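Local atomic coordinates of WbbM protein (Klebsiella pneumoniae, PDB entry 6U4B), a protein that acts as a bifunctional glycosyltransferase that polymerises O-antigen chains and binds magnesium, assembling as a trimer. Residues G317-S322 with T409-D414; K331-V336 with P358-R363; Y312-G317 with T586-E591; L521-N526 with L550-K555; A301-I306 with R397-V402. One frame throughout, in Å; residues are numbered along the deposited sequence.

In the fold
All five contacts lie in one half of the chain, around a glycosyltransferase family 8 module. Interactions 1, 3 and 5 are buried. Interactions 1 and 3 share helix 313-325, which grips the strand after the metal-binding aspartates on one side and the C-terminal segment on another. Interactions 2 and 5 belong to the same sheet, with strand 302-309 beside strand 333-340. Interaction 2, partly buried, is a ladder of backbone bonds with a salt bridge over one face, toward one end. Interaction 5 is mainly apolar packing, and interaction 1 adds one hydroxyl-centred bond to such packing. Interaction 4 is a small surface contact, about 24 Å from interaction 5 between centres, relying on van der Waals touches alone.

Interaction 1 (G317-S322 with T409-D414); sequences GALINS and TVVKAD
The polar part of this contact centres on Ser322, whose hydroxyl joins helix to strand. Val411 N donates to Ser322 OG at 2.9 Å, nearly straight at 168°, while OG in turn donates to Leu319 O, 2.6 Å away, meeting a lone pair in the carbonyl plane one turn back. With chi1 at 82°, OG sits between its own backbone N and carbonyl carbon, where it can reach both partners. The hydroxyl is thus used as acceptor and donor at once, which fixes its rotation, and Val411 CG2 closes in beside it, 3.2 Å from Ser322 OG.

The van der Waals part is built on Leu319. Its side chain runs alongside Thr409, pointing the same way, with Leu319 CD1 3.2 Å from Thr409 OG1 and Leu319 CB 3.3 Å from Thr409 O; the hydroxyl itself bonds to Asp406 O. Two apolar pairs add to this: the same CD1 reaches Val411 CG1 at 4.1 Å, and Ala318 CB lies 4.3 Å from Val410 CG1.

The axes of helical piece 317-322 and strand 409-411 run nearly parallel, 11° apart. The strand directly follows Asp406 and Asp408, which hold magnesium together with His560, as in the DxD motif of GT-A glycosyltransferases. Strand 558-560 pairs with strand 409-411, helix 576-583 packs against Ala318, Ser322 and Val410, and Ile306 of strand 302-309 lies against Leu319.

Interaction 2 (K331-V336 with P358-R363); sequences KNYDIV and PNVSLR
The carboxylate of Asp334 and the guanidinium of Arg363 meet in a salt bridge with their planes 40° apart. Arg363 NH2 donates to the syn lone pair of Asp334 OD1 at 3.0 Å, the oxygen lying near the edge of the guanidinium but tilted from its plane; Val336 CG2 approaches the same group obliquely. A bend at chi3 (-66°) turns the arginine back over the neighbouring strand. At the other end, Asn359 O lies at the edge of the Tyr333 ring, in its plane, 3.8 Å from Tyr333 CD2. The Asn359 amide donates from ND2 to Lys331 O at 3.0 Å, and that acceptor lies in the amide plane.

One water ties the salt bridge to the sheet: it donates to Asp334 OD1 and Ile335 O and accepts from Ser361 OG and Arg363 NE. Asp334 OD2 has Tyr399 OH as a partner, and Arg363 NH1 binds Asn295 O.

Between these ends runs a parallel ladder: Tyr333 N to Asn359 O at 2.7 Å, Ser361 N to Tyr333 O at 2.8 Å, then Ile335 N to Ser361 O and Arg363 N to Ile335 O. On the face with Tyr333, Ile335 CD1 meets Val360 CG1 at 3.9 Å and Ile335 CG2 meets Leu362 CD2 at 3.7 Å.

Helix 344-352 links the two strands in a beta-alpha-beta crossover and packs on the face carrying Leu362, through Leu350 and Val351, while strand 302-309 pairs with the other edge of strand 333-340.

Interaction 3 (Y312-G317 with T586-E591); sequences YAISGG and TPWEME
The first turns of helix 313-325 face Trp588, which sits third in a type I turn from Thr586 to Glu589, and the CA atoms of Ile314 and Trp588 are 6.5 Å apart. Inside the turn, Glu589 N bonds to Thr586 O, and Trp588 N makes a weak capping bond to Thr586 OG1 as the chain enters helix 589-596.

The indole carries the contact. Ile314 CA lies over one of its faces, and the isoleucine slides past the tryptophan in the opposite direction, so that Ile314 CG1 presses on Trp588 CD1 at 3.4 Å. Trp588 chi1 of -57° holds CG beside the backbone N and directs the ring at the helix. At the benzo end, Gly317 has no side chain and the ring comes close to the backbone, with Trp588 CZ3 3.9 Å from Gly317 CA. Further out, Glu591 OE1 crosses near Ile314 CD1 at 3.3 Å, though this glutamate is poorly ordered; its OE2 forms a salt bridge with Arg349.

Helix 344-352 completes the surroundings of the indole: Asn346 OD1 takes the NE1 hydrogen and Arg349 makes a cation-pi contact. The ring thus reaches from the C-terminal segment to helices 313-325 and 344-352, touching both. That segment meets the trimer interface, where Glu589 packs against Glu589 of both other subunits, and it directly follows Asn585, seen to bind a second magnesium in a structure of this protein, though not in this chain.

Interaction 4 (L521-N526 with L550-K555); sequences LPLEWN and LAARKK
Glu524 and Leu523 straddle the methyl group of Ala552, packing a short 3-10 turn against the last turns of helix 543-554 at the surface of the GT-A type module. Leu523 brings CG to 3.9 Å from Ala552 CB, while Glu524 approaches the same alanine with its carboxylate end: Glu524 OE1 is 3.6 Å from Ala552 CA. The bend at chi2 (73°) brings the carboxylate in toward Ala552. Ala552, pointing at the turn, is the one buried residue in the contact, and Val527 also lies against it.

The turn is held by backbone bonds from Glu524 to Lys557 and Met558. It leads to Asn526, whose OD1 bonds to ND1 of the magnesium ligand His560, a second-shell contact that probably orients the imidazole. The helix also faces a neighbouring subunit: Lys554 NZ bonds to Ala55 O and Asn56 OD1 of that chain. Past the helix end, Glu524 CG rests 3.8 Å from Lys555 O.

Interaction 5 (A301-I306 with R397-V402); sequences AVPVVI and RRYDKV
Tyr399, with CG beside its backbone N (chi1 -72°), swings its ring toward Pro303, and Val402 turns its two methyls to Pro303 and Val305 with an unusual chi1 of 148°, well off a staggered position. The proline and tyrosine slide past each other in opposite directions, Pro303 CG lying 3.5 Å from Tyr399 CD1. That same CG touches Lys401 O at 3.3 Å, so this one carbon meets both the ring and the backbone of the loop.

This is where strand 302-309 meets the loop entering strand 402-405, its parallel neighbour in the central sheet of the GT-A type fold; a backbone bond between Pro303 and Val403 continues the pairing. Strand 402-405 runs directly into Asp406, a magnesium ligand.

Val402 spans the two strand residues, its CG2 3.6 Å from Pro303 CB and its CG1 3.5 Å from Val305 CG2. The second approach is tighter than normal van der Waals contact, consistent with local strain alongside the skewed torsion. Phe396 and Leu338 also pack on Val305.

Interaction 1 (G317-S322 with T409-D414)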
# COMPACT_ATOMS: atom_id res chain seq x y z
N GLY A 317 14.36 -9.23 1.96
CA GLY A 317 12.95 -8.94 2.12
C GLY A 317 12.26 -8.68 0.79
O GLY A 317 11.17 -9.19 0.53
N ALA A 318 12.89 -7.87 -0.06
CA ALA A 318 12.33 -7.60 -1.38
C ALA A 318 12.22 -8.87 -2.20
O ALA A 318 11.20 -9.11 -2.87
CB ALA A 318 13.18 -6.56 -2.11
N LEU A 319 13.25 -9.72 -2.16
CA LEU A 319 13.22 -10.98 -2.88
C LEU A 319 12.08 -11.87 -2.40
O LEU A 319 11.27 -12.35 -3.20
CB LEU A 319 14.56 -11.71 -2.73
CG LEU A 319 14.62 -13.14 -3.26
CD1 LEU A 319 14.29 -13.20 -4.75
CD2 LEU A 319 15.99 -13.75 -2.98
N ILE A 320 12.00 -12.09 -1.08
CA ILE A 320 10.96 -12.96 -0.53
C ILE A 320 9.58 -12.40 -0.85
O ILE A 320 8.66 -13.14 -1.19
CB ILE A 320 11.17 -13.14 0.99
CG1 ILE A 320 12.38 -14.04 1.25
CG2 ILE A 320 9.92 -13.71 1.64
CD1 ILE A 320 12.81 -14.09 2.70
N ASN A 321 9.43 -11.08 -0.76
CA ASN A 321 8.16 -10.47 -1.13
C ASN A 321 7.86 -10.70 -2.61
O ASN A 321 6.71 -10.96 -2.98
CB ASN A 321 8.16 -8.98 -0.80
CG ASN A 321 6.88 -8.54 -0.13
OD1 ASN A 321 6.12 -9.36 0.38
ND2 ASN A 321 6.64 -7.23 -0.12
N SER A 322 8.88 -10.62 -3.47
CA SER A 322 8.66 -10.89 -4.89
C SER A 322 8.26 -12.34 -5.12
O SER A 322 7.44 -12.64 -5.99
CB SER A 322 9.90 -10.53 -5.70
OG SER A 322 10.87 -11.57 -5.69
N THR A 409 18.34 -10.22 -5.69
CA THR A 409 17.48 -10.46 -6.84
C THR A 409 16.03 -10.14 -6.47
O THR A 409 15.68 -10.02 -5.30
CB THR A 409 17.56 -11.91 -7.32
OG1 THR A 409 17.03 -12.78 -6.31
CG2 THR A 409 19.01 -12.31 -7.63
N VAL A 410 15.20 -10.00 -7.50
CA VAL A 410 13.75 -10.08 -7.38
C VAL A 410 13.25 -10.95 -8.53
O VAL A 410 13.79 -10.89 -9.64
CB VAL A 410 13.06 -8.70 -7.40
CG1 VAL A 410 13.46 -7.87 -6.19
CG2 VAL A 410 13.36 -7.95 -8.69
N VAL A 411 12.23 -11.76 -8.26
CA VAL A 411 11.65 -12.61 -9.29
C VAL A 411 10.44 -11.90 -9.89
O VAL A 411 9.78 -11.09 -9.24
CB VAL A 411 11.27 -14.00 -8.74
CG1 VAL A 411 12.47 -14.66 -8.09
CG2 VAL A 411 10.11 -13.89 -7.77
N LYS A 412 10.18 -12.20 -11.17
CA LYS A 412 9.00 -11.71 -11.86
C LYS A 412 8.08 -12.86 -12.28
O LYS A 412 7.18 -12.65 -13.10
CB LYS A 412 9.40 -10.90 -13.10
CG LYS A 412 10.43 -9.82 -12.82
CD LYS A 412 9.81 -8.59 -12.17
CE LYS A 412 8.88 -7.88 -13.13
NZ LYS A 412 8.39 -6.59 -12.57
N ALA A 413 8.29 -14.05 -11.73
CA ALA A 413 7.54 -15.23 -12.14
C ALA A 413 7.53 -16.24 -11.00
O ALA A 413 8.26 -16.11 -10.02
CB ALA A 413 8.12 -15.85 -13.41
N ASP A 414 6.69 -17.25 -11.16
CA ASP A 414 6.61 -18.34 -10.19
C ASP A 414 7.90 -19.14 -10.21
O ASP A 414 8.27 -19.70 -11.25
CB ASP A 414 5.40 -19.22 -10.51
CG ASP A 414 5.25 -20.39 -9.56
OD1 ASP A 414 5.96 -20.45 -8.53
OD2 ASP A 414 4.40 -21.27 -9.84

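Interaction 2 (K331-V336 with P358-R363)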
# COMPACT_ATOMS: atom_id res chain seq x y z
N LYS A 331 0.20 -23.93 -4.99
CA LYS A 331 1.50 -24.49 -4.65
C LYS A 331 1.91 -24.04 -3.26
O LYS A 331 1.43 -23.02 -2.74
CB LYS A 331 2.58 -24.09 -5.66
CG LYS A 331 2.38 -24.63 -7.06
CD LYS A 331 3.54 -24.23 -7.96
CE LYS A 331 3.26 -24.57 -9.42
NZ LYS A 331 4.35 -24.08 -10.31
N ASN A 332 2.80 -24.81 -2.65
CA ASN A 332 3.41 -24.46 -1.37
C ASN A 332 4.86 -24.06 -1.60
O ASN A 332 5.51 -24.52 -2.54
CB ASN A 332 3.33 -25.62 -0.39
CG ASN A 332 1.91 -26.03 -0.08
OD1 ASN A 332 1.00 -25.20 -0.09
ND2 ASN A 332 1.70 -27.31 0.19
N TYR A 333 5.36 -23.18 -0.74
CA TYR A 333 6.70 -22.62 -0.89
C TYR A 333 7.44 -22.72 0.44
O TYR A 333 7.02 -22.13 1.44
CB TYR A 333 6.64 -21.17 -1.38
CG TYR A 333 6.06 -21.05 -2.78
CD1 TYR A 333 6.89 -20.88 -3.88
CD2 TYR A 333 4.69 -21.11 -2.99
CE1 TYR A 333 6.37 -20.77 -5.16
CE2 TYR A 333 4.16 -21.01 -4.26
CZ TYR A 333 5.00 -20.84 -5.34
OH TYR A 333 4.47 -20.73 -6.61
N ASP A 334 8.54 -23.47 0.43
CA ASP A 334 9.34 -23.78 1.62
C ASP A 334 10.63 -22.97 1.52
O ASP A 334 11.61 -23.41 0.92
CB ASP A 334 9.61 -25.29 1.68
CG ASP A 334 10.39 -25.71 2.92
OD1 ASP A 334 10.86 -24.85 3.69
OD2 ASP A 334 10.53 -26.94 3.12
N ILE A 335 10.61 -21.78 2.10
CA ILE A 335 11.74 -20.85 2.03
C ILE A 335 12.60 -21.03 3.27
O ILE A 335 12.09 -21.00 4.40
CB ILE A 335 11.26 -19.40 1.90
CG1 ILE A 335 10.28 -19.25 0.73
CG2 ILE A 335 12.45 -18.47 1.71
CD1 ILE A 335 9.80 -17.83 0.50
N VAL A 336 13.90 -21.23 3.06
CA VAL A 336 14.86 -21.35 4.15
C VAL A 336 15.97 -20.33 3.92
O VAL A 336 16.61 -20.34 2.86
CB VAL A 336 15.44 -22.76 4.26
CG1 VAL A 336 16.54 -22.80 5.32
CG2 VAL A 336 14.35 -23.77 4.59
N PRO A 358 -0.63 -18.94 4.10
CA PRO A 358 -0.40 -20.27 4.67
C PRO A 358 0.35 -21.22 3.75
O PRO A 358 0.83 -22.25 4.22
CB PRO A 358 -1.82 -20.78 4.96
CG PRO A 358 -2.69 -20.01 4.03
CD PRO A 358 -2.06 -18.66 3.89
N ASN A 359 0.47 -20.90 2.46
CA ASN A 359 1.21 -21.72 1.52
C ASN A 359 2.67 -21.32 1.40
O ASN A 359 3.38 -21.84 0.53
CB ASN A 359 0.55 -21.68 0.14
CG ASN A 359 0.57 -20.29 -0.47
OD1 ASN A 359 0.43 -19.29 0.23
ND2 ASN A 359 0.76 -20.23 -1.78
N VAL A 360 3.13 -20.39 2.23
CA VAL A 360 4.51 -19.91 2.20
C VAL A 360 5.09 -20.03 3.61
O VAL A 360 4.60 -19.39 4.54
CB VAL A 360 4.61 -18.45 1.71
CG1 VAL A 360 6.07 -18.01 1.69
CG2 VAL A 360 3.98 -18.31 0.34
N SER A 361 6.12 -20.86 3.76
CA SER A 361 6.84 -21.00 5.01
C SER A 361 8.20 -20.32 4.91
O SER A 361 8.83 -20.31 3.85
CB SER A 361 7.02 -22.47 5.39
OG SER A 361 7.87 -22.59 6.53
N LEU A 362 8.65 -19.76 6.03
CA LEU A 362 9.96 -19.12 6.12
C LEU A 362 10.64 -19.61 7.39
O LEU A 362 10.09 -19.47 8.49
CB LEU A 362 9.84 -17.60 6.13
CG LEU A 362 11.00 -16.73 5.63
CD1 LEU A 362 11.32 -15.62 6.61
CD2 LEU A 362 12.25 -17.54 5.30
N ARG A 363 11.82 -20.20 7.25
CA ARG A 363 12.61 -20.65 8.38
C ARG A 363 14.04 -20.14 8.23
O ARG A 363 14.50 -19.83 7.13
CB ARG A 363 12.61 -22.18 8.49
CG ARG A 363 11.24 -22.79 8.80
CD ARG A 363 11.30 -24.31 8.76
NE ARG A 363 11.57 -24.81 7.41
CZ ARG A 363 11.93 -26.06 7.14
NH1 ARG A 363 12.07 -26.95 8.12
NH2 ARG A 363 12.15 -26.43 5.89
O HOH W 1 10.44 -22.80 5.40

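Interaction 3 (Y312-G317 with T586-E591)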
# COMPACT_ATOMS: atom_id res chain seq x y z
N TYR A 312 22.28 -7.37 4.22
CA TYR A 312 21.51 -7.69 3.01
C TYR A 312 20.10 -8.17 3.33
O TYR A 312 19.42 -8.72 2.46
CB TYR A 312 22.25 -8.73 2.16
CG TYR A 312 23.13 -8.12 1.09
CD1 TYR A 312 23.38 -8.80 -0.09
CD2 TYR A 312 23.71 -6.87 1.26
CE1 TYR A 312 24.18 -8.25 -1.08
CE2 TYR A 312 24.51 -6.31 0.28
CZ TYR A 312 24.74 -7.01 -0.89
OH TYR A 312 25.54 -6.46 -1.87
N ALA A 313 19.65 -7.97 4.57
CA ALA A 313 18.29 -8.36 4.93
C ALA A 313 17.25 -7.57 4.15
O ALA A 313 16.18 -8.10 3.84
CB ALA A 313 18.07 -8.19 6.44
N ILE A 314 17.53 -6.30 3.85
CA ILE A 314 16.61 -5.50 3.04
C ILE A 314 16.45 -6.12 1.66
O ILE A 314 15.33 -6.25 1.14
CB ILE A 314 17.10 -4.04 2.95
CG1 ILE A 314 17.11 -3.40 4.34
CG2 ILE A 314 16.22 -3.24 2.00
CD1 ILE A 314 17.50 -1.94 4.33
N SER A 315 17.56 -6.52 1.05
CA SER A 315 17.50 -7.18 -0.25
C SER A 315 16.74 -8.50 -0.16
O SER A 315 15.96 -8.83 -1.06
CB SER A 315 18.91 -7.41 -0.78
OG SER A 315 18.87 -8.15 -1.99
N GLY A 316 16.97 -9.26 0.91
CA GLY A 316 16.24 -10.51 1.09
C GLY A 316 14.75 -10.32 1.29
O GLY A 316 13.95 -11.14 0.84
N GLY A 317 14.36 -9.23 1.96
CA GLY A 317 12.95 -8.94 2.12
C GLY A 317 12.26 -8.68 0.79
O GLY A 317 11.17 -9.19 0.53
N THR A 586 6.55 -2.45 3.33
CA THR A 586 7.24 -3.33 4.27
C THR A 586 7.89 -2.45 5.33
O THR A 586 7.94 -1.23 5.14
CB THR A 586 8.28 -4.21 3.57
OG1 THR A 586 9.39 -3.41 3.13
CG2 THR A 586 7.67 -4.92 2.37
N PRO A 587 8.35 -2.99 6.47
CA PRO A 587 9.03 -2.13 7.45
C PRO A 587 10.32 -1.50 6.93
O PRO A 587 10.80 -0.53 7.54
CB PRO A 587 9.31 -3.07 8.62
CG PRO A 587 8.29 -4.13 8.49
CD PRO A 587 8.07 -4.33 7.02
N TRP A 588 10.89 -2.01 5.84
CA TRP A 588 12.11 -1.42 5.29
C TRP A 588 11.83 -0.25 4.36
O TRP A 588 12.77 0.32 3.81
CB TRP A 588 12.92 -2.48 4.53
CG TRP A 588 13.29 -3.67 5.36
CD1 TRP A 588 14.30 -3.75 6.27
CD2 TRP A 588 12.65 -4.95 5.35
NE1 TRP A 588 14.33 -5.01 6.84
CE2 TRP A 588 13.33 -5.76 6.29
CE3 TRP A 588 11.57 -5.49 4.65
CZ2 TRP A 588 12.96 -7.08 6.54
CZ3 TRP A 588 11.20 -6.80 4.90
CH2 TRP A 588 11.90 -7.58 5.83
N GLU A 589 10.56 0.13 4.18
CA GLU A 589 10.21 1.15 3.19
C GLU A 589 10.83 2.50 3.53
O GLU A 589 11.50 3.12 2.70
CB GLU A 589 8.69 1.26 3.07
CG GLU A 589 8.23 2.40 2.19
CD GLU A 589 6.78 2.26 1.78
OE1 GLU A 589 6.46 2.57 0.61
OE2 GLU A 589 5.96 1.83 2.62
N MET A 590 10.62 2.97 4.77
CA MET A 590 11.21 4.24 5.17
C MET A 590 12.72 4.15 5.35
O MET A 590 13.40 5.18 5.30
CB MET A 590 10.57 4.75 6.46
CG MET A 590 10.50 3.72 7.58
SD MET A 590 10.30 4.49 9.20
CE MET A 590 11.98 4.40 9.82
N GLU A 591 13.26 2.95 5.56
CA GLU A 591 14.71 2.79 5.62
C GLU A 591 15.36 3.18 4.30
O GLU A 591 16.47 3.73 4.29
CB GLU A 591 15.08 1.35 5.97
CG GLU A 591 15.07 1.01 7.45
CD GLU A 591 15.81 -0.28 7.74
OE1 GLU A 591 16.91 -0.48 7.18
OE2 GLU A 591 15.28 -1.11 8.52

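Interaction 4 (L521-N526 with L550-K555)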
# COMPACT_ATOMS: atom_id res chain seq x y z
N LEU A 521 19.43 -23.22 -18.13
CA LEU A 521 18.18 -22.48 -18.05
C LEU A 521 18.23 -21.27 -18.98
O LEU A 521 19.29 -20.69 -19.21
CB LEU A 521 17.92 -22.02 -16.62
CG LEU A 521 17.73 -23.13 -15.59
CD1 LEU A 521 17.58 -22.56 -14.19
CD2 LEU A 521 16.53 -23.99 -15.96
N PRO A 522 17.08 -20.87 -19.54
CA PRO A 522 17.07 -19.70 -20.42
C PRO A 522 17.49 -18.44 -19.68
O PRO A 522 17.32 -18.31 -18.47
CB PRO A 522 15.61 -19.62 -20.90
CG PRO A 522 14.83 -20.44 -19.92
CD PRO A 522 15.76 -21.51 -19.44
N LEU A 523 18.04 -17.49 -20.44
CA LEU A 523 18.62 -16.29 -19.86
C LEU A 523 17.59 -15.43 -19.13
O LEU A 523 17.98 -14.59 -18.31
CB LEU A 523 19.31 -15.47 -20.96
CG LEU A 523 20.16 -14.26 -20.58
CD1 LEU A 523 21.17 -14.60 -19.50
CD2 LEU A 523 20.86 -13.74 -21.82
N GLU A 524 16.30 -15.63 -19.40
CA GLU A 524 15.26 -14.86 -18.72
C GLU A 524 15.26 -15.10 -17.21
O GLU A 524 14.69 -14.29 -16.47
CB GLU A 524 13.88 -15.21 -19.28
CG GLU A 524 13.62 -14.72 -20.70
CD GLU A 524 14.37 -15.51 -21.76
OE1 GLU A 524 14.87 -14.90 -22.73
OE2 GLU A 524 14.46 -16.75 -21.62
N TRP A 525 15.88 -16.18 -16.74
CA TRP A 525 15.89 -16.53 -15.33
C TRP A 525 17.06 -15.94 -14.56
O TRP A 525 17.18 -16.17 -13.36
CB TRP A 525 15.87 -18.05 -15.16
CG TRP A 525 14.48 -18.61 -15.13
CD1 TRP A 525 13.89 -19.39 -16.08
CD2 TRP A 525 13.51 -18.40 -14.10
NE1 TRP A 525 12.60 -19.69 -15.70
CE2 TRP A 525 12.34 -19.10 -14.49
CE3 TRP A 525 13.51 -17.70 -12.90
CZ2 TRP A 525 11.19 -19.11 -13.71
CZ3 TRP A 525 12.36 -17.71 -12.12
CH2 TRP A 525 11.22 -18.41 -12.53
N ASN A 526 17.93 -15.17 -15.22
CA ASN A 526 19.05 -14.53 -14.54
C ASN A 526 19.49 -13.29 -15.32
O ASN A 526 20.58 -13.27 -15.89
CB ASN A 526 20.22 -15.51 -14.39
CG ASN A 526 21.21 -15.08 -13.33
OD1 ASN A 526 21.33 -13.89 -13.01
ND2 ASN A 526 21.93 -16.04 -12.77
N LEU A 550 19.25 -9.00 -25.02
CA LEU A 550 18.25 -7.96 -25.25
C LEU A 550 16.84 -8.52 -25.12
O LEU A 550 15.95 -7.86 -24.57
CB LEU A 550 18.45 -7.32 -26.62
CG LEU A 550 19.75 -6.53 -26.79
CD1 LEU A 550 19.85 -5.96 -28.20
CD2 LEU A 550 19.83 -5.43 -25.75
N ALA A 551 16.61 -9.74 -25.63
CA ALA A 551 15.28 -10.34 -25.52
C ALA A 551 14.95 -10.69 -24.08
O ALA A 551 13.80 -10.51 -23.64
CB ALA A 551 15.21 -11.59 -26.40
N ALA A 552 15.93 -11.17 -23.31
CA ALA A 552 15.68 -11.53 -21.92
C ALA A 552 15.38 -10.29 -21.08
O ALA A 552 14.54 -10.35 -20.16
CB ALA A 552 16.88 -12.28 -21.34
N ARG A 553 16.03 -9.17 -21.37
CA ARG A 553 15.77 -7.94 -20.61
C ARG A 553 14.33 -7.48 -20.77
O ARG A 553 13.77 -6.86 -19.85
CB ARG A 553 16.71 -6.83 -21.05
CG ARG A 553 18.09 -6.88 -20.43
CD ARG A 553 18.93 -5.69 -20.87
NE ARG A 553 18.54 -4.44 -20.22
CZ ARG A 553 19.00 -4.03 -19.04
NH1 ARG A 553 19.88 -4.78 -18.38
NH2 ARG A 553 18.59 -2.88 -18.52
N LYS A 554 13.70 -7.78 -21.91
CA LYS A 554 12.36 -7.27 -22.18
C LYS A 554 11.27 -7.99 -21.40
O LYS A 554 10.21 -7.41 -21.18
CB LYS A 554 12.07 -7.34 -23.68
CG LYS A 554 13.00 -6.46 -24.51
CD LYS A 554 12.65 -6.49 -25.99
CE LYS A 554 11.39 -5.69 -26.28
NZ LYS A 554 11.59 -4.24 -26.03
N LYS A 555 11.51 -9.23 -20.97
CA LYS A 555 10.54 -9.96 -20.15
C LYS A 555 11.29 -10.87 -19.18
O LYS A 555 11.25 -12.10 -19.29
CB LYS A 555 9.58 -10.76 -21.02
CG LYS A 555 8.27 -11.10 -20.32
CD LYS A 555 7.56 -9.83 -19.88
CE LYS A 555 6.36 -10.15 -18.99
NZ LYS A 555 5.72 -8.91 -18.47

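Interaction 5 (A301-I306 with R397-V402)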
# COMPACT_ATOMS: atom_id res chain seq x y z
N ALA A 301 6.24 -29.04 -1.97
CA ALA A 301 6.40 -27.59 -2.00
C ALA A 301 7.57 -27.25 -2.90
O ALA A 301 8.29 -28.12 -3.40
CB ALA A 301 6.62 -27.03 -0.59
N VAL A 302 7.75 -25.95 -3.12
CA VAL A 302 8.89 -25.40 -3.85
C VAL A 302 9.94 -24.96 -2.84
O VAL A 302 9.79 -23.90 -2.22
CB VAL A 302 8.46 -24.23 -4.76
CG1 VAL A 302 9.67 -23.67 -5.51
CG2 VAL A 302 7.38 -24.68 -5.72
N PRO A 303 11.00 -25.74 -2.64
CA PRO A 303 12.04 -25.36 -1.66
C PRO A 303 12.93 -24.27 -2.24
O PRO A 303 13.57 -24.46 -3.28
CB PRO A 303 12.81 -26.67 -1.43
CG PRO A 303 11.96 -27.75 -2.05
CD PRO A 303 11.24 -27.09 -3.17
N VAL A 304 12.99 -23.14 -1.56
CA VAL A 304 13.77 -21.98 -1.99
C VAL A 304 14.78 -21.66 -0.91
O VAL A 304 14.42 -21.49 0.26
CB VAL A 304 12.87 -20.77 -2.28
CG1 VAL A 304 13.72 -19.58 -2.70
CG2 VAL A 304 11.85 -21.12 -3.35
N VAL A 305 16.05 -21.58 -1.29
CA VAL A 305 17.15 -21.37 -0.35
C VAL A 305 17.81 -20.03 -0.66
O VAL A 305 18.22 -19.78 -1.80
CB VAL A 305 18.16 -22.52 -0.39
CG1 VAL A 305 19.32 -22.23 0.55
CG2 VAL A 305 17.48 -23.81 -0.02
N ILE A 306 17.92 -19.18 0.36
CA ILE A 306 18.53 -17.87 0.25
C ILE A 306 19.56 -17.74 1.37
O ILE A 306 19.42 -18.34 2.44
CB ILE A 306 17.48 -16.74 0.34
CG1 ILE A 306 16.23 -17.10 -0.47
CG2 ILE A 306 18.07 -15.43 -0.16
CD1 ILE A 306 15.04 -16.20 -0.19
N ARG A 397 19.77 -32.53 2.36
CA ARG A 397 19.88 -33.87 1.80
C ARG A 397 18.57 -34.66 1.88
O ARG A 397 18.48 -35.71 1.24
CB ARG A 397 20.99 -34.65 2.50
CG ARG A 397 20.79 -34.85 4.00
CD ARG A 397 21.94 -35.67 4.59
NE ARG A 397 21.84 -35.80 6.04
CZ ARG A 397 22.30 -34.91 6.91
NH1 ARG A 397 22.89 -33.81 6.47
NH2 ARG A 397 22.17 -35.12 8.21
N ARG A 398 17.58 -34.18 2.62
CA ARG A 398 16.28 -34.84 2.67
C ARG A 398 15.30 -34.29 1.64
O ARG A 398 14.14 -34.73 1.61
CB ARG A 398 15.69 -34.72 4.08
CG ARG A 398 16.40 -35.60 5.08
CD ARG A 398 16.08 -35.24 6.52
NE ARG A 398 17.16 -35.68 7.40
CZ ARG A 398 17.09 -35.68 8.73
NH1 ARG A 398 15.99 -35.27 9.34
NH2 ARG A 398 18.13 -36.09 9.44
N TYR A 399 15.73 -33.36 0.81
CA TYR A 399 14.93 -32.83 -0.29
C TYR A 399 15.34 -33.50 -1.60
O TYR A 399 16.50 -33.88 -1.79
CB TYR A 399 15.11 -31.32 -0.41
CG TYR A 399 14.46 -30.51 0.68
CD1 TYR A 399 13.30 -29.78 0.43
CD2 TYR A 399 15.00 -30.46 1.96
CE1 TYR A 399 12.70 -29.03 1.42
CE2 TYR A 399 14.39 -29.71 2.96
CZ TYR A 399 13.24 -29.00 2.68
OH TYR A 399 12.64 -28.25 3.67
N ASP A 400 14.37 -33.66 -2.50
CA ASP A 400 14.68 -34.16 -3.83
C ASP A 400 15.34 -33.08 -4.68
O ASP A 400 16.43 -33.29 -5.23
CB ASP A 400 13.43 -34.70 -4.52
CG ASP A 400 13.02 -36.06 -4.01
OD1 ASP A 400 11.82 -36.40 -4.12
OD2 ASP A 400 13.89 -36.79 -3.49
N LYS A 401 14.70 -31.93 -4.81
CA LYS A 401 15.26 -30.80 -5.54
C LYS A 401 15.04 -29.52 -4.75
O LYS A 401 14.05 -29.37 -4.02
CB LYS A 401 14.65 -30.67 -6.94
CG LYS A 401 15.06 -31.79 -7.89
CD LYS A 401 14.74 -31.46 -9.34
CE LYS A 401 13.24 -31.35 -9.57
NZ LYS A 401 12.93 -31.19 -11.02
N VAL A 402 15.97 -28.58 -4.92
CA VAL A 402 16.01 -27.33 -4.18
C VAL A 402 16.48 -26.22 -5.12
O VAL A 402 17.40 -26.42 -5.91
CB VAL A 402 16.94 -27.45 -2.95
CG1 VAL A 402 17.60 -26.12 -2.64
CG2 VAL A 402 16.18 -27.98 -1.75